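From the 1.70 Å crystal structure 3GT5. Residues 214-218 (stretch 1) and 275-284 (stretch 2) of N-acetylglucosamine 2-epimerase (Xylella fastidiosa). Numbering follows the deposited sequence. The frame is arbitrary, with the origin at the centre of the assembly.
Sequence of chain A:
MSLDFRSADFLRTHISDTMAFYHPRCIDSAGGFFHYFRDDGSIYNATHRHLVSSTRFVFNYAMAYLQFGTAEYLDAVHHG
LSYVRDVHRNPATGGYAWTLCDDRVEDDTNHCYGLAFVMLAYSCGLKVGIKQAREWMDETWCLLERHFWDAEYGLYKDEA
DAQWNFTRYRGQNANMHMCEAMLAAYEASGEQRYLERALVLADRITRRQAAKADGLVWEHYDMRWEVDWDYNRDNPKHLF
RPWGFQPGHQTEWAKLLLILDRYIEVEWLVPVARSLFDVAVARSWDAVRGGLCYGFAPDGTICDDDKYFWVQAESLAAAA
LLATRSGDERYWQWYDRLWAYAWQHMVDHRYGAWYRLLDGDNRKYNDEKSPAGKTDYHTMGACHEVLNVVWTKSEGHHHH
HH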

ATOM      1  N   ASP A 214     -19.545  -3.697 -12.705  1.00 25.55           N
ATOM      2  CA  ASP A 214     -19.200  -3.939 -14.079  1.00 27.06           C
ATOM      3  C   ASP A 214     -17.777  -4.422 -14.267  1.00 26.10           C
ATOM      4  O   ASP A 214     -17.136  -4.131 -15.269  1.00 26.58           O
ATOM      5  CB  ASP A 214     -19.526  -2.708 -14.944  1.00 27.56           C
ATOM      6  CG  ASP A 214     -19.820  -3.093 -16.395  1.00 33.43           C
ATOM      7  OD1 ASP A 214     -20.411  -4.183 -16.591  1.00 38.32           O
ATOM      8  OD2 ASP A 214     -19.437  -2.334 -17.320  1.00 37.81           O
ATOM      9  N   GLY A 215     -17.299  -5.193 -13.299  1.00 25.45           N
ATOM     10  CA  GLY A 215     -16.029  -5.883 -13.419  1.00 24.03           C
ATOM     11  C   GLY A 215     -14.802  -5.173 -12.886  1.00 22.58           C
ATOM     12  O   GLY A 215     -13.671  -5.699 -13.031  1.00 23.51           O
ATOM     13  N   LEU A 216     -14.977  -3.987 -12.305  1.00 21.14           N
ATOM     14  CA  LEU A 216     -13.896  -3.288 -11.604  1.00 20.30           C
ATOM     15  C   LEU A 216     -14.275  -3.146 -10.144  1.00 18.61           C
ATOM     16  O   LEU A 216     -15.444  -3.293  -9.791  1.00 19.31           O
ATOM     17  CB  LEU A 216     -13.622  -1.914 -12.212  1.00 21.36           C
ATOM     18  CG  LEU A 216     -13.053  -1.892 -13.633  1.00 23.17           C
ATOM     19  CD1 LEU A 216     -12.816  -0.420 -14.014  1.00 26.78           C
ATOM     20  CD2 LEU A 216     -11.754  -2.681 -13.752  1.00 25.36           C
ATOM     21  N   VAL A 217     -13.290  -2.890  -9.287  1.00 16.91           N
ATOM     22  CA  VAL A 217     -13.505  -2.787  -7.856  1.00 16.86           C
ATOM     23  C   VAL A 217     -13.787  -1.329  -7.460  1.00 16.58           C
ATOM     24  O   VAL A 217     -12.917  -0.462  -7.545  1.00 17.04           O
ATOM     25  CB  VAL A 217     -12.294  -3.334  -7.051  1.00 16.72           C
ATOM     26  CG1 VAL A 217     -12.506  -3.201  -5.544  1.00 17.68           C
ATOM     27  CG2 VAL A 217     -11.969  -4.799  -7.469  1.00 16.72           C
ATOM     28  N   TRP A 218     -15.012  -1.071  -7.042  1.00 17.29           N
ATOM     29  CA  TRP A 218     -15.411   0.212  -6.477  1.00 17.95           C
ATOM     30  C   TRP A 218     -14.968   0.282  -5.014  1.00 18.01           C
ATOM     31  O   TRP A 218     -14.794  -0.766  -4.363  1.00 18.20           O
ATOM     32  CB  TRP A 218     -16.943   0.337  -6.601  1.00 18.45           C
ATOM     33  CG  TRP A 218     -17.499   1.646  -6.200  1.00 17.53           C
ATOM     34  CD1 TRP A 218     -18.174   1.922  -5.044  1.00 16.18           C
ATOM     35  CD2 TRP A 218     -17.471   2.880  -6.949  1.00 18.10           C
ATOM     36  NE1 TRP A 218     -18.544   3.241  -5.014  1.00 19.57           N
ATOM     37  CE2 TRP A 218     -18.137   3.854  -6.164  1.00 18.93           C
ATOM     38  CE3 TRP A 218     -16.948   3.257  -8.207  1.00 18.91           C
ATOM     39  CZ2 TRP A 218     -18.278   5.190  -6.573  1.00 20.85           C
ATOM     40  CZ3 TRP A 218     -17.104   4.582  -8.632  1.00 19.75           C
ATOM     41  CH2 TRP A 218     -17.773   5.524  -7.824  1.00 19.91           C
ATOM     42  N   SER A 275      -7.957  -8.985 -16.384  1.00 20.46           N
ATOM     43  CA  SER A 275      -9.171  -8.171 -16.624  1.00 21.49           C
ATOM     44  C   SER A 275      -9.078  -6.830 -15.880  1.00 21.88           C
ATOM     45  O   SER A 275      -9.447  -5.771 -16.422  1.00 21.34           O
ATOM     46  CB  SER A 275     -10.470  -8.930 -16.255  1.00 21.90           C
ATOM     47  OG  SER A 275     -10.707  -8.994 -14.826  1.00 25.02           O
ATOM     48  N   LEU A 276      -8.591  -6.866 -14.635  1.00 18.92           N
ATOM     49  CA  LEU A 276      -8.492  -5.649 -13.845  1.00 18.99           C
ATOM     50  C   LEU A 276      -7.443  -4.686 -14.426  1.00 19.53           C
ATOM     51  O   LEU A 276      -7.674  -3.456 -14.563  1.00 18.52           O
ATOM     52  CB  LEU A 276      -8.109  -5.974 -12.396  1.00 18.36           C
ATOM     53  CG  LEU A 276      -9.227  -6.705 -11.615  1.00 17.25           C
ATOM     54  CD1 LEU A 276      -8.773  -7.134 -10.193  1.00 18.52           C
ATOM     55  CD2 LEU A 276     -10.530  -5.847 -11.521  1.00 20.58           C
ATOM     56  N   PHE A 277      -6.282  -5.252 -14.727  1.00 18.99           N
ATOM     57  CA  PHE A 277      -5.160  -4.439 -15.200  1.00 18.47           C
ATOM     58  C   PHE A 277      -5.507  -3.819 -16.587  1.00 18.95           C
ATOM     59  O   PHE A 277      -5.347  -2.603 -16.770  1.00 19.10           O
ATOM     60  CB  PHE A 277      -3.894  -5.260 -15.287  1.00 19.05           C
ATOM     61  CG  PHE A 277      -2.700  -4.485 -15.812  1.00 18.09           C
ATOM     62  CD1 PHE A 277      -1.772  -3.979 -14.938  1.00 19.04           C
ATOM     63  CD2 PHE A 277      -2.522  -4.261 -17.166  1.00 18.57           C
ATOM     64  CE1 PHE A 277      -0.673  -3.253 -15.363  1.00 19.38           C
ATOM     65  CE2 PHE A 277      -1.406  -3.527 -17.614  1.00 17.87           C
ATOM     66  CZ  PHE A 277      -0.491  -3.033 -16.707  1.00 18.33           C
ATOM     67  N   ASP A 278      -6.004  -4.637 -17.508  1.00 20.17           N
ATOM     68  CA  ASP A 278      -6.170  -4.229 -18.929  1.00 20.98           C
ATOM     69  C   ASP A 278      -7.173  -3.098 -18.997  1.00 20.95           C
ATOM     70  O   ASP A 278      -6.926  -2.087 -19.649  1.00 20.70           O
ATOM     71  CB  ASP A 278      -6.645  -5.386 -19.832  1.00 22.62           C
ATOM     72  CG  ASP A 278      -5.621  -6.539 -19.961  1.00 23.95           C
ATOM     73  OD1 ASP A 278      -4.454  -6.449 -19.492  1.00 24.52           O
ATOM     74  OD2 ASP A 278      -6.035  -7.583 -20.525  1.00 25.71           O
ATOM     75  N   VAL A 279      -8.301  -3.258 -18.320  1.00 19.63           N
ATOM     76  CA  VAL A 279      -9.325  -2.223 -18.296  1.00 21.11           C
ATOM     77  C   VAL A 279      -8.854  -0.959 -17.603  1.00 20.22           C
ATOM     78  O   VAL A 279      -9.049   0.154 -18.140  1.00 21.33           O
ATOM     79  CB  VAL A 279     -10.622  -2.730 -17.626  1.00 21.25           C
ATOM     80  CG1 VAL A 279     -11.600  -1.571 -17.403  1.00 22.29           C
ATOM     81  CG2 VAL A 279     -11.216  -3.824 -18.482  1.00 22.58           C
ATOM     82  N   ALA A 280      -8.211  -1.101 -16.445  1.00 20.18           N
ATOM     83  CA  ALA A 280      -7.734   0.062 -15.673  1.00 19.35           C
ATOM     84  C   ALA A 280      -6.765   0.936 -16.459  1.00 19.75           C
ATOM     85  O   ALA A 280      -6.890   2.172 -16.463  1.00 20.32           O
ATOM     86  CB  ALA A 280      -7.088  -0.389 -14.327  1.00 19.77           C
ATOM     87  N   VAL A 281      -5.785   0.336 -17.118  1.00 19.41           N
ATOM     88  CA  VAL A 281      -4.794   1.154 -17.830  1.00 20.42           C
ATOM     89  C   VAL A 281      -5.408   1.727 -19.126  1.00 21.51           C
ATOM     90  O   VAL A 281      -5.053   2.852 -19.492  1.00 22.35           O
ATOM     91  CB  VAL A 281      -3.421   0.418 -18.074  1.00 19.99           C
ATOM     92  CG1 VAL A 281      -2.866  -0.009 -16.736  1.00 20.67           C
ATOM     93  CG2 VAL A 281      -3.575  -0.800 -19.036  1.00 20.41           C
ATOM     94  N   ALA A 282      -6.329   1.006 -19.773  1.00 23.38           N
ATOM     95  CA  ALA A 282      -7.025   1.531 -20.978  1.00 23.56           C
ATOM     96  C   ALA A 282      -7.794   2.799 -20.638  1.00 23.74           C
ATOM     97  O   ALA A 282      -7.785   3.810 -21.377  1.00 24.16           O
ATOM     98  CB  ALA A 282      -7.988   0.469 -21.586  1.00 24.67           C
ATOM     99  N   ARG A 283      -8.512   2.742 -19.544  1.00 23.51           N
ATOM    100  CA  ARG A 283      -9.308   3.874 -19.116  1.00 23.33           C
ATOM    101  C   ARG A 283      -8.512   5.036 -18.587  1.00 23.37           C
ATOM    102  O   ARG A 283      -9.004   6.170 -18.664  1.00 23.96           O
ATOM    103  CB  ARG A 283     -10.284   3.471 -18.027  1.00 24.47           C
ATOM    104  CG  ARG A 283     -11.264   2.421 -18.439  1.00 28.44           C
ATOM    105  CD  ARG A 283     -12.703   2.939 -18.724  1.00 36.53           C
ATOM    106  NE  ARG A 283     -13.511   1.739 -18.959  1.00 41.09           N
ATOM    107  CZ  ARG A 283     -14.350   1.124 -18.102  1.00 45.99           C
ATOM    108  NH1 ARG A 283     -14.683   1.611 -16.903  1.00 45.24           N
ATOM    109  NH2 ARG A 283     -14.924  -0.003 -18.495  1.00 47.90           N
ATOM    110  N   SER A 284      -7.319   4.797 -18.020  1.00 20.97           N
ATOM    111  CA  SER A 284      -6.645   5.879 -17.248  1.00 20.60           C
ATOM    112  C   SER A 284      -5.304   6.382 -17.790  1.00 19.72           C
ATOM    113  O   SER A 284      -4.848   7.387 -17.311  1.00 18.40           O
ATOM    114  CB  SER A 284      -6.448   5.461 -15.780  1.00 21.77           C
ATOM    115  OG  SER A 284      -5.552   4.361 -15.735  1.00 23.85           O
TER
HETATM  116  O   HOH W   1     -13.106  -8.339 -13.688  1.00 28.72           O
HETATM  117  O   HOH W   2     -12.571  -5.523 -15.864  1.00 31.57           O

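Where a loop crosses a helix without sharing a direct hydrogen bond with it, a single well-placed leucine can supply most of the loop's share of the contact, and N-acetylglucosamine 2-epimerase offers a compact example. Leu 216 is buried, and its CA-to-CB bond points sideways to the helix; the branched end of its side chain, with chi1 in m and chi2 in t, nevertheless comes nearer. Both its methyls pack against CG1 of Val 279, CD1 and CD2 of Leu 216 each 3.8 Å from it, and CD2 of Leu 216 also lies 4.1 Å from CD2 of Leu 276. Leu 276 adopts the same m, t conformation, and its CD2 also lies 4.4 Å from CG2 of Val 217, a looser apolar contact. Leu 276, Val 279 and Arg 283 recur at spacings of three and four residues, so the helix, held by backbone bonds such as Arg 283 N to Val 279 O at 3.0 Å, presents them in succession along one side.

Farther out, the Arg 283 guanidinium approaches the leucine obliquely, its NH1 4.0 Å from Leu 216 CD1: a van der Waals contact at the margin of the apolar patch. The surface buried between the stretches totals 252 Å², and Leu 216 contributes the largest share.

The polar edge is built around Gly 215. Its backbone angles, 93° and 2°, would jam a CB against the preceding carbonyl, so glycine suits the turn. Its carbonyl O touches CD2 of Leu 276 at 3.5 Å, yet finds its hydrogen bonds in water. Water 1 donates to Gly 215 O (2.8 Å) and to Ser 275 OG (2.7 Å); water 2 donates to Gly 215 O (3.0 Å) and to Ser 275 O (3.2 Å). Exposed Ser 275 thus offers both hydroxyl and carbonyl to solvent bridges that join loop and helix.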